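Arginase (RocF) (Helicobacter pylori, PDB 4G3H) probably catalyses the hydrolysis of L-arginine to L-ornithine and urea, using two manganese ions bound in each subunit. Local coordinates at residues G247-N252 with V286-N291; L254-L259 with E295-E300; V77-E82 with R102-D107. All blocks are in the same frame, centred on the assembly; numbering follows the deposited sequence.

Contact 1 of 3, residues G247-N252 with V286-N291; sequences GVRENN and VSIKHN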
loop_
_atom_site.group_PDB
_atom_site.type_symbol
_atom_site.label_atom_id
_atom_site.label_comp_id
_atom_site.label_asym_id
_atom_site.label_seq_id
_atom_site.Cartn_x
_atom_site.Cartn_y
_atom_site.Cartn_z
ATOM N N GLY A 247 10.257 -7.659 5.823
ATOM C CA GLY A 247 10.021 -8.167 7.164
ATOM C C GLY A 247 9.318 -9.496 7.364
ATOM O O GLY A 247 9.697 -10.262 8.249
ATOM N N VAL A 248 8.290 -9.776 6.570
ATOM C CA VAL A 248 7.555 -11.028 6.715
ATOM C C VAL A 248 7.521 -11.788 5.399
ATOM O O VAL A 248 6.589 -11.646 4.612
ATOM C CB VAL A 248 6.105 -10.764 7.195
ATOM C CG1 VAL A 248 5.381 -12.082 7.430
ATOM C CG2 VAL A 248 6.129 -9.931 8.476
ATOM N N ARG A 249 8.552 -12.592 5.172
ATOM C CA ARG A 249 8.677 -13.384 3.955
ATOM C C ARG A 249 7.750 -14.593 3.957
ATOM O O ARG A 249 7.641 -15.305 4.950
ATOM C CB ARG A 249 10.116 -13.856 3.785
ATOM C CG ARG A 249 11.128 -12.738 3.662
ATOM C CD ARG A 249 12.462 -13.299 3.212
ATOM N NE ARG A 249 13.277 -13.782 4.318
ATOM C CZ ARG A 249 14.154 -14.776 4.225
ATOM N NH1 ARG A 249 14.329 -15.417 3.077
ATOM N NH2 ARG A 249 14.877 -15.114 5.281
ATOM N N GLU A 250 7.086 -14.822 2.830
ATOM C CA GLU A 250 6.171 -15.941 2.696
ATOM C C GLU A 250 6.543 -16.749 1.458
ATOM O O GLU A 250 6.746 -16.189 0.373
ATOM C CB GLU A 250 4.733 -15.425 2.586
ATOM C CG GLU A 250 4.319 -14.529 3.744
ATOM C CD GLU A 250 4.056 -15.302 5.025
ATOM O OE1 GLU A 250 4.465 -16.482 5.111
ATOM O OE2 GLU A 250 3.443 -14.727 5.953
ATOM N N ASN A 251 6.645 -18.064 1.628
ATOM C CA ASN A 251 6.990 -18.951 0.523
ATOM C C ASN A 251 5.837 -19.071 -0.461
ATOM O O ASN A 251 4.712 -18.656 -0.170
ATOM C CB ASN A 251 7.356 -20.340 1.058
ATOM C CG ASN A 251 8.694 -20.352 1.780
ATOM O OD1 ASN A 251 8.962 -21.226 2.603
ATOM N ND2 ASN A 251 9.545 -19.383 1.464
ATOM N N ASN A 252 6.128 -19.631 -1.631
ATOM C CA ASN A 252 5.128 -19.823 -2.672
ATOM C C ASN A 252 4.607 -18.495 -3.213
ATOM O O ASN A 252 3.403 -18.313 -3.419
ATOM C CB ASN A 252 3.982 -20.677 -2.125
ATOM C CG ASN A 252 4.472 -22.002 -1.554
ATOM O OD1 ASN A 252 4.118 -22.382 -0.436
ATOM N ND2 ASN A 252 5.295 -22.709 -2.323
ATOM N N VAL A 286 17.179 -6.786 6.822
ATOM C CA VAL A 286 16.918 -8.194 7.111
ATOM C C VAL A 286 17.278 -9.115 5.948
ATOM O O VAL A 286 17.045 -10.322 6.008
ATOM C CB VAL A 286 15.432 -8.448 7.498
ATOM C CG1 VAL A 286 15.111 -7.738 8.800
ATOM C CG2 VAL A 286 14.499 -7.979 6.380
ATOM N N SER A 287 17.849 -8.556 4.888
ATOM C CA SER A 287 18.221 -9.381 3.742
ATOM C C SER A 287 19.285 -10.401 4.128
ATOM O O SER A 287 20.180 -10.107 4.920
ATOM C CB SER A 287 18.749 -8.521 2.603
ATOM O OG SER A 287 19.293 -9.344 1.588
ATOM N N ILE A 288 19.180 -11.602 3.568
ATOM C CA ILE A 288 20.140 -12.658 3.857
ATOM C C ILE A 288 21.188 -12.736 2.755
ATOM O O ILE A 288 22.061 -13.597 2.777
ATOM C CB ILE A 288 19.452 -14.034 3.983
ATOM C CG1 ILE A 288 18.784 -14.411 2.660
ATOM C CG2 ILE A 288 18.423 -13.996 5.095
ATOM C CD1 ILE A 288 18.073 -15.745 2.696
ATOM N N LYS A 289 21.096 -11.833 1.786
ATOM C CA LYS A 289 22.052 -11.813 0.689
ATOM C C LYS A 289 23.107 -10.746 0.933
ATOM O O LYS A 289 22.935 -9.868 1.774
ATOM C CB LYS A 289 21.332 -11.553 -0.633
ATOM C CG LYS A 289 20.302 -12.614 -0.973
ATOM C CD LYS A 289 19.618 -12.326 -2.294
ATOM C CE LYS A 289 18.540 -13.357 -2.574
ATOM N NZ LYS A 289 17.836 -13.075 -3.847
ATOM N N HIS A 290 24.209 -10.830 0.203
ATOM C CA HIS A 290 25.277 -9.862 0.368
ATOM C C HIS A 290 25.660 -9.270 -0.978
ATOM O O HIS A 290 26.788 -9.422 -1.449
ATOM C CB HIS A 290 26.483 -10.526 1.033
ATOM C CG HIS A 290 26.185 -11.084 2.391
ATOM N ND1 HIS A 290 25.704 -10.309 3.424
ATOM C CD2 HIS A 290 26.289 -12.342 2.880
ATOM C CE1 HIS A 290 25.525 -11.066 4.493
ATOM N NE2 HIS A 290 25.872 -12.304 4.189
ATOM N N ASN A 291 24.692 -8.604 -1.596
ATOM C CA ASN A 291 24.889 -7.966 -2.885
ATOM C C ASN A 291 23.824 -6.902 -3.140
ATOM O O ASN A 291 22.977 -6.631 -2.288
ATOM C CB ASN A 291 24.862 -9.000 -4.012
ATOM C CG ASN A 291 23.584 -9.810 -4.030
ATOM O OD1 ASN A 291 22.536 -9.344 -3.586
ATOM N ND2 ASN A 291 23.660 -11.025 -4.558
HETATM O O HOH W 1 15.049 -12.145 6.268
#

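Contact 2 of 3, residues L254-L259 with E295-E300; sequences LSFDEL and EKQVLE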
loop_
_atom_site.group_PDB
_atom_site.type_symbol
_atom_site.label_atom_id
_atom_site.label_comp_id
_atom_site.label_asym_id
_atom_site.label_seq_id
_atom_site.Cartn_x
_atom_site.Cartn_y
_atom_site.Cartn_z
ATOM N N LEU A 254 5.376 -14.901 -5.952
ATOM C CA LEU A 254 5.667 -14.619 -7.348
ATOM C C LEU A 254 7.156 -14.425 -7.555
ATOM O O LEU A 254 7.893 -14.125 -6.616
ATOM C CB LEU A 254 4.955 -13.342 -7.803
ATOM C CG LEU A 254 3.435 -13.347 -7.897
ATOM C CD1 LEU A 254 2.977 -11.945 -8.279
ATOM C CD2 LEU A 254 2.968 -14.374 -8.929
ATOM N N SER A 255 7.582 -14.601 -8.798
ATOM C CA SER A 255 8.971 -14.395 -9.171
ATOM C C SER A 255 9.064 -12.908 -9.487
ATOM O O SER A 255 8.047 -12.245 -9.684
ATOM C CB SER A 255 9.304 -15.179 -10.429
ATOM O OG SER A 255 8.635 -14.615 -11.549
ATOM N N PHE A 256 10.280 -12.385 -9.543
ATOM C CA PHE A 256 10.491 -10.980 -9.856
ATOM C C PHE A 256 9.859 -10.625 -11.211
ATOM O O PHE A 256 9.189 -9.599 -11.340
ATOM C CB PHE A 256 11.995 -10.694 -9.864
ATOM C CG PHE A 256 12.356 -9.307 -10.314
ATOM C CD1 PHE A 256 11.811 -8.191 -9.694
ATOM C CD2 PHE A 256 13.278 -9.122 -11.342
ATOM C CE1 PHE A 256 12.179 -6.908 -10.088
ATOM C CE2 PHE A 256 13.656 -7.845 -11.745
ATOM C CZ PHE A 256 13.107 -6.732 -11.118
ATOM N N ASP A 257 10.059 -11.478 -12.216
ATOM C CA ASP A 257 9.505 -11.228 -13.553
ATOM C C ASP A 257 7.983 -11.332 -13.604
ATOM O O ASP A 257 7.326 -10.613 -14.368
ATOM C CB ASP A 257 10.117 -12.188 -14.576
ATOM C CG ASP A 257 11.549 -11.828 -14.920
ATOM O OD1 ASP A 257 11.784 -10.677 -15.343
ATOM O OD2 ASP A 257 12.436 -12.690 -14.773
ATOM N N GLU A 258 7.421 -12.228 -12.800
ATOM C CA GLU A 258 5.979 -12.375 -12.755
ATOM C C GLU A 258 5.362 -11.077 -12.224
ATOM O O GLU A 258 4.392 -10.569 -12.793
ATOM C CB GLU A 258 5.596 -13.570 -11.874
ATOM C CG GLU A 258 5.617 -14.891 -12.629
ATOM C CD GLU A 258 5.588 -16.110 -11.720
ATOM O OE1 GLU A 258 5.388 -17.226 -12.245
ATOM O OE2 GLU A 258 5.771 -15.959 -10.492
ATOM N N LEU A 259 5.934 -10.536 -11.145
ATOM C CA LEU A 259 5.441 -9.285 -10.558
ATOM C C LEU A 259 5.537 -8.159 -11.580
ATOM O O LEU A 259 4.596 -7.384 -11.744
ATOM C CB LEU A 259 6.239 -8.909 -9.291
ATOM C CG LEU A 259 5.932 -7.527 -8.676
ATOM C CD1 LEU A 259 4.451 -7.419 -8.344
ATOM C CD2 LEU A 259 6.748 -7.311 -7.430
ATOM N N GLU A 295 18.078 -4.696 -4.014
ATOM C CA GLU A 295 17.845 -3.271 -4.119
ATOM C C GLU A 295 17.606 -2.915 -5.584
ATOM O O GLU A 295 16.710 -2.125 -5.910
ATOM C CB GLU A 295 19.029 -2.484 -3.559
ATOM C CG GLU A 295 18.805 -0.984 -3.605
ATOM C CD GLU A 295 19.814 -0.218 -2.790
ATOM O OE1 GLU A 295 19.804 -0.362 -1.549
ATOM O OE2 GLU A 295 20.616 0.526 -3.389
ATOM N N LYS A 296 18.403 -3.507 -6.469
ATOM C CA LYS A 296 18.257 -3.255 -7.894
ATOM C C LYS A 296 16.868 -3.678 -8.378
ATOM O O LYS A 296 16.267 -3.014 -9.220
ATOM C CB LYS A 296 19.334 -4.001 -8.694
ATOM C CG LYS A 296 20.735 -3.416 -8.544
ATOM C CD LYS A 296 21.685 -3.910 -9.635
ATOM C CE LYS A 296 22.028 -5.386 -9.482
ATOM N NZ LYS A 296 22.861 -5.650 -8.272
ATOM N N GLN A 297 16.359 -4.778 -7.842
ATOM C CA GLN A 297 15.041 -5.247 -8.246
ATOM C C GLN A 297 13.949 -4.255 -7.850
ATOM O O GLN A 297 13.059 -3.955 -8.649
ATOM C CB GLN A 297 14.761 -6.625 -7.641
ATOM C CG GLN A 297 15.648 -7.709 -8.231
ATOM C CD GLN A 297 15.359 -9.084 -7.666
ATOM O OE1 GLN A 297 15.330 -9.273 -6.453
ATOM N NE2 GLN A 297 15.158 -10.055 -8.548
ATOM N N VAL A 298 14.024 -3.745 -6.624
ATOM C CA VAL A 298 13.049 -2.776 -6.136
ATOM C C VAL A 298 13.132 -1.517 -7.007
ATOM O O VAL A 298 12.114 -0.999 -7.483
ATOM C CB VAL A 298 13.323 -2.428 -4.647
ATOM C CG1 VAL A 298 12.368 -1.345 -4.162
ATOM C CG2 VAL A 298 13.158 -3.679 -3.789
ATOM N N LEU A 299 14.352 -1.036 -7.231
ATOM C CA LEU A 299 14.550 0.143 -8.059
ATOM C C LEU A 299 13.972 -0.074 -9.457
ATOM O O LEU A 299 13.468 0.857 -10.077
ATOM C CB LEU A 299 16.041 0.495 -8.132
ATOM C CG LEU A 299 16.547 1.203 -6.869
ATOM C CD1 LEU A 299 18.050 1.407 -6.934
ATOM C CD2 LEU A 299 15.834 2.538 -6.733
ATOM N N GLU A 300 14.041 -1.305 -9.950
ATOM C CA GLU A 300 13.485 -1.620 -11.262
ATOM C C GLU A 300 11.959 -1.586 -11.200
ATOM O O GLU A 300 11.305 -1.142 -12.141
ATOM C CB GLU A 300 13.976 -2.989 -11.735
ATOM C CG GLU A 300 15.429 -2.979 -12.193
ATOM C CD GLU A 300 15.957 -4.361 -12.534
ATOM O OE1 GLU A 300 15.262 -5.107 -13.257
ATOM O OE2 GLU A 300 17.074 -4.694 -12.087
#

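Contact 3 of 3, residues V77-E82 with R102-D107; sequences VFEKKE and RSVHKD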
loop_
_atom_site.group_PDB
_atom_site.type_symbol
_atom_site.label_atom_id
_atom_site.label_comp_id
_atom_site.label_asym_id
_atom_site.label_seq_id
_atom_site.Cartn_x
_atom_site.Cartn_y
_atom_site.Cartn_z
ATOM N N VAL A 77 -1.098 16.322 -0.419
ATOM C CA VAL A 77 -0.478 15.644 -1.551
ATOM C C VAL A 77 -1.533 15.207 -2.566
ATOM O O VAL A 77 -1.416 15.489 -3.757
ATOM C CB VAL A 77 0.319 14.391 -1.091
ATOM C CG1 VAL A 77 0.763 13.577 -2.309
ATOM C CG2 VAL A 77 1.528 14.818 -0.261
ATOM N N PHE A 78 -2.578 14.534 -2.094
ATOM C CA PHE A 78 -3.610 14.042 -2.997
ATOM C C PHE A 78 -4.454 15.127 -3.660
ATOM O O PHE A 78 -5.164 14.857 -4.630
ATOM C CB PHE A 78 -4.509 13.042 -2.270
ATOM C CG PHE A 78 -3.811 11.761 -1.894
ATOM C CD1 PHE A 78 -3.033 11.075 -2.828
ATOM C CD2 PHE A 78 -3.948 11.228 -0.614
ATOM C CE1 PHE A 78 -2.396 9.870 -2.491
ATOM C CE2 PHE A 78 -3.317 10.024 -0.269
ATOM C CZ PHE A 78 -2.539 9.344 -1.211
ATOM N N GLU A 79 -4.372 16.351 -3.147
ATOM C CA GLU A 79 -5.132 17.455 -3.719
ATOM C C GLU A 79 -4.438 18.055 -4.940
ATOM O O GLU A 79 -5.058 18.777 -5.718
ATOM C CB GLU A 79 -5.382 18.531 -2.661
ATOM C CG GLU A 79 -6.445 18.131 -1.646
ATOM C CD GLU A 79 -6.591 19.126 -0.513
ATOM O OE1 GLU A 79 -7.489 18.931 0.336
ATOM O OE2 GLU A 79 -5.808 20.098 -0.463
ATOM N N LYS A 80 -3.151 17.757 -5.105
ATOM C CA LYS A 80 -2.397 18.251 -6.257
ATOM C C LYS A 80 -2.761 17.373 -7.451
ATOM O O LYS A 80 -3.196 16.235 -7.277
ATOM C CB LYS A 80 -0.891 18.158 -6.003
ATOM C CG LYS A 80 -0.406 18.930 -4.793
ATOM C CD LYS A 80 1.117 18.945 -4.723
ATOM C CE LYS A 80 1.716 19.679 -5.918
ATOM N NZ LYS A 80 3.204 19.760 -5.874
ATOM N N LYS A 81 -2.574 17.892 -8.659
ATOM C CA LYS A 81 -2.905 17.143 -9.871
ATOM C C LYS A 81 -1.841 16.098 -10.210
ATOM O O LYS A 81 -2.128 15.075 -10.830
ATOM C CB LYS A 81 -3.054 18.105 -11.052
ATOM C CG LYS A 81 -3.899 19.337 -10.762
ATOM C CD LYS A 81 -5.324 18.973 -10.378
ATOM C CE LYS A 81 -6.153 20.220 -10.123
ATOM N NZ LYS A 81 -5.557 21.069 -9.055
ATOM N N GLU A 82 -0.613 16.369 -9.791
ATOM C CA GLU A 82 0.522 15.500 -10.055
ATOM C C GLU A 82 0.386 14.091 -9.464
ATOM O O GLU A 82 -0.066 13.924 -8.332
ATOM C CB GLU A 82 1.782 16.181 -9.529
ATOM C CG GLU A 82 3.028 15.853 -10.314
ATOM C CD GLU A 82 4.026 16.985 -10.287
ATOM O OE1 GLU A 82 5.163 16.791 -10.767
ATOM O OE2 GLU A 82 3.663 18.072 -9.792
ATOM N N ARG A 102 -9.395 8.912 0.448
ATOM C CA ARG A 102 -10.856 8.853 0.440
ATOM C C ARG A 102 -11.423 10.236 0.759
ATOM O O ARG A 102 -12.409 10.662 0.167
ATOM C CB ARG A 102 -11.360 7.867 1.495
ATOM C CG ARG A 102 -10.881 6.442 1.321
ATOM C CD ARG A 102 -11.264 5.593 2.531
ATOM N NE ARG A 102 -12.709 5.397 2.635
ATOM C CZ ARG A 102 -13.303 4.740 3.628
ATOM N NH1 ARG A 102 -12.576 4.219 4.610
ATOM N NH2 ARG A 102 -14.623 4.592 3.632
ATOM N N SER A 103 -10.792 10.926 1.703
ATOM C CA SER A 103 -11.234 12.251 2.110
ATOM C C SER A 103 -11.190 13.246 0.956
ATOM O O SER A 103 -12.123 14.023 0.775
ATOM C CB SER A 103 -10.376 12.761 3.271
ATOM O OG SER A 103 -10.914 13.959 3.798
ATOM N N VAL A 104 -10.110 13.226 0.182
ATOM C CA VAL A 104 -9.982 14.125 -0.963
ATOM C C VAL A 104 -10.983 13.773 -2.070
ATOM O O VAL A 104 -11.519 14.658 -2.735
ATOM C CB VAL A 104 -8.554 14.083 -1.563
ATOM C CG1 VAL A 104 -8.500 14.894 -2.851
ATOM C CG2 VAL A 104 -7.554 14.640 -0.558
ATOM N N HIS A 105 -11.231 12.481 -2.266
ATOM C CA HIS A 105 -12.164 12.017 -3.293
ATOM C C HIS A 105 -13.436 11.510 -2.619
ATOM O O HIS A 105 -13.896 10.404 -2.902
ATOM C CB HIS A 105 -11.534 10.876 -4.092
ATOM C CG HIS A 105 -10.226 11.230 -4.729
ATOM N ND1 HIS A 105 -10.127 12.096 -5.797
ATOM C CD2 HIS A 105 -8.962 10.826 -4.454
ATOM C CE1 HIS A 105 -8.860 12.208 -6.154
ATOM N NE2 HIS A 105 -8.132 11.448 -5.356
ATOM N N LYS A 106 -13.999 12.331 -1.736
ATOM C CA LYS A 106 -15.192 11.973 -0.972
ATOM C C LYS A 106 -16.433 11.523 -1.732
ATOM O O LYS A 106 -17.209 10.723 -1.214
ATOM C CB LYS A 106 -15.561 13.120 -0.025
ATOM C CG LYS A 106 -15.509 14.501 -0.648
ATOM C CD LYS A 106 -15.690 15.570 0.419
ATOM C CE LYS A 106 -15.505 16.966 -0.150
ATOM N NZ LYS A 106 -16.506 17.279 -1.204
ATOM N N ASP A 107 -16.627 12.017 -2.948
ATOM C CA ASP A 107 -17.802 11.632 -3.725
ATOM C C ASP A 107 -17.481 10.663 -4.858
ATOM O O ASP A 107 -18.219 10.581 -5.838
ATOM C CB ASP A 107 -18.481 12.874 -4.303
ATOM C CG ASP A 107 -17.557 13.677 -5.196
ATOM O OD1 ASP A 107 -18.022 14.676 -5.784
ATOM O OD2 ASP A 107 -16.366 13.312 -5.307
HETATM O O HOH W 2 -5.638 12.204 -5.548
#

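Contact 1 of 3, residues G247-N252 with V286-N291
Arg-249 reaches from the loop after strand 228-234, which passes near the manganese site, to Ile-288 in the loop after strand 274-280. The fold is the parallel alpha/beta sheet of the arginase family. The CB of Arg-249 points at the second loop. CG stands anti to the carbonyl carbon (chi1 -61°), CD carries on in line, and the chain then bends at chi3 (-86°). Along the way the side chain also touches Thr-244. At NE the first polar contact appears: a water accepts a weak hydrogen bond from NE at 3.1 Å. The same water donates to Val-286 O at 2.7 Å and so bridges the loops. The guanidinium then meets Ile-288 obliquely. Its NH2 lies 3.7 Å from Ile-288 CG2, and its NH1 is 3.8 Å from Ile-288 CD1. CG2 thus lies closest to NH2, and CD1, at the end of the longer branch, lies closest to NH1. NH1 also donates to Gly-240 O, which probably limits how the guanidinium can turn. No direct hydrogen bond joins the two segments. The next residue, Glu-250, binds His-118 NE2 and Ser-186 through OE2. His-118 is a manganese ligand, so Glu-250 is a second-shell residue of the metal site. On the other loop Ser-287 makes an ST turn: its OG accepts from Lys-289 N at 3.1 Å. At the near end of the contact, Gly-247 N lies 4.3 Å from Val-286 CG2.

Contact 2 of 3, residues L254-L259 with E295-E300
Phe-256 lays one face of its ring against the side chain of Gln-297. Gln-297 CG sits over the ring centre, 3.9 Å from the centroid and 5° off the normal, which makes a CH-pi contact. The rest of the glutamine runs on across the ring in extended form. Its NE2 ends 3.4 Å from Phe-256 CG, with the amide plane tilted 43° to the ring. Phe-256 CG is anti to the backbone N (chi1 174°), which carries the ring out toward the other helix. Glu-300, one helical turn beyond Gln-297, comes to the edge of the ring. Its OE1 is 3.4 Å from Phe-256 CZ, near the ring plane. The carboxylate stands almost upright to the ring. The weakly positive ring hydrogens probably suit this oxygen. Ser-255 and Glu-258 form a capping box where the phenylalanine's helix starts: Glu-258 N gives to Ser-255 OG at 3.0 Å, and Ser-255 N gives to Glu-258 OE2 at 2.8 Å. Glu-258 OE1 has a salt bridge to Arg-209. The contact joins helix 256-269 to helix 293-309. The first helix is the crossover between the adjacent parallel strands 228-234 and 274-280. Phe-256 also touches Ile-301, further along helix 293-309. Val-298 points away from the segment of Phe-256 and touches Phe-243 and Leu-24 of helix 16-30.

Contact 3 of 3, residues V77-E82 with R102-D107
Val-104 directs both of its methyl groups at the end of the neighbouring helix, where Phe-78 and Glu-79 receive them. CG1 is anti to the backbone N (chi1 173°), and this sets the two methyls side by side against the other segment. CG2 meets two partners, Phe-78 CB at 3.8 Å and Glu-79 CG at 3.8 Å. CG1 lies 3.8 Å from Phe-78 O. The glutamate therefore uses its methylene here, and its extended chain crosses the valine obliquely. The Phe-78 side chain starts toward Val-104 but then turns off. With CG anti to the carbonyl carbon (chi1 -67°), the ring leads away from the valine, and CB is left to make the contact. The ring instead packs edge-to-face with Phe-101. His-105 also stacks edge-to-face with Phe-101, so this aromatic residue has contacts on both segments. The His-105 ring presents one face to Val-104 CG1, which sits over the centre of the ring, 4.2 Å above its plane. A water completes the link. It donates to Phe-78 O at 2.8 Å and lies 2.6 Å from His-105 NE2, to which it is also hydrogen-bonded. Apolar contact and a water bridge thus run side by side, with no direct hydrogen bond between the segments. Ser-103 OG adds a bond to Lys-75 NZ, one more tie between the two helices. The contact joins the C-terminal ends of helix 59-78 and helix 94-104. Helix 59-78 connects strand 44-50 to strand 84-87, and helix 94-104 connects 84-87 to 110-115. Two successive beta-alpha-beta connections of the parallel alpha/beta fold thus pack together here. Phe-78 packs on Pro-84 and Ile-86 of strand 84-87. Val-77 touches Pro-84 as well as Val-4 of strand 2-8.

How the contacts relate
Contacts 1 and 2 belong together. Their segments adjoin in sequence and alternate along the chain, and their centres are 13 Å apart. The loops of contact 1 lead into the helices that pack in contact 2. Contact 1 lies nearest the manganese site, without supplying a ligand: the side chain of Arg-249 is about 6 Å from that of Asp-236, and Gly-247 is about 8 Å from a bound manganese ion. Contact 2 lies away from the metal ligands. Contact 3 closes earlier and lies on the opposite side of the chain's centre. Its centre is 35 Å from that of contact 1 and 29 Å from that of contact 2. Nearest atoms are about 22 Å and 18 Å apart.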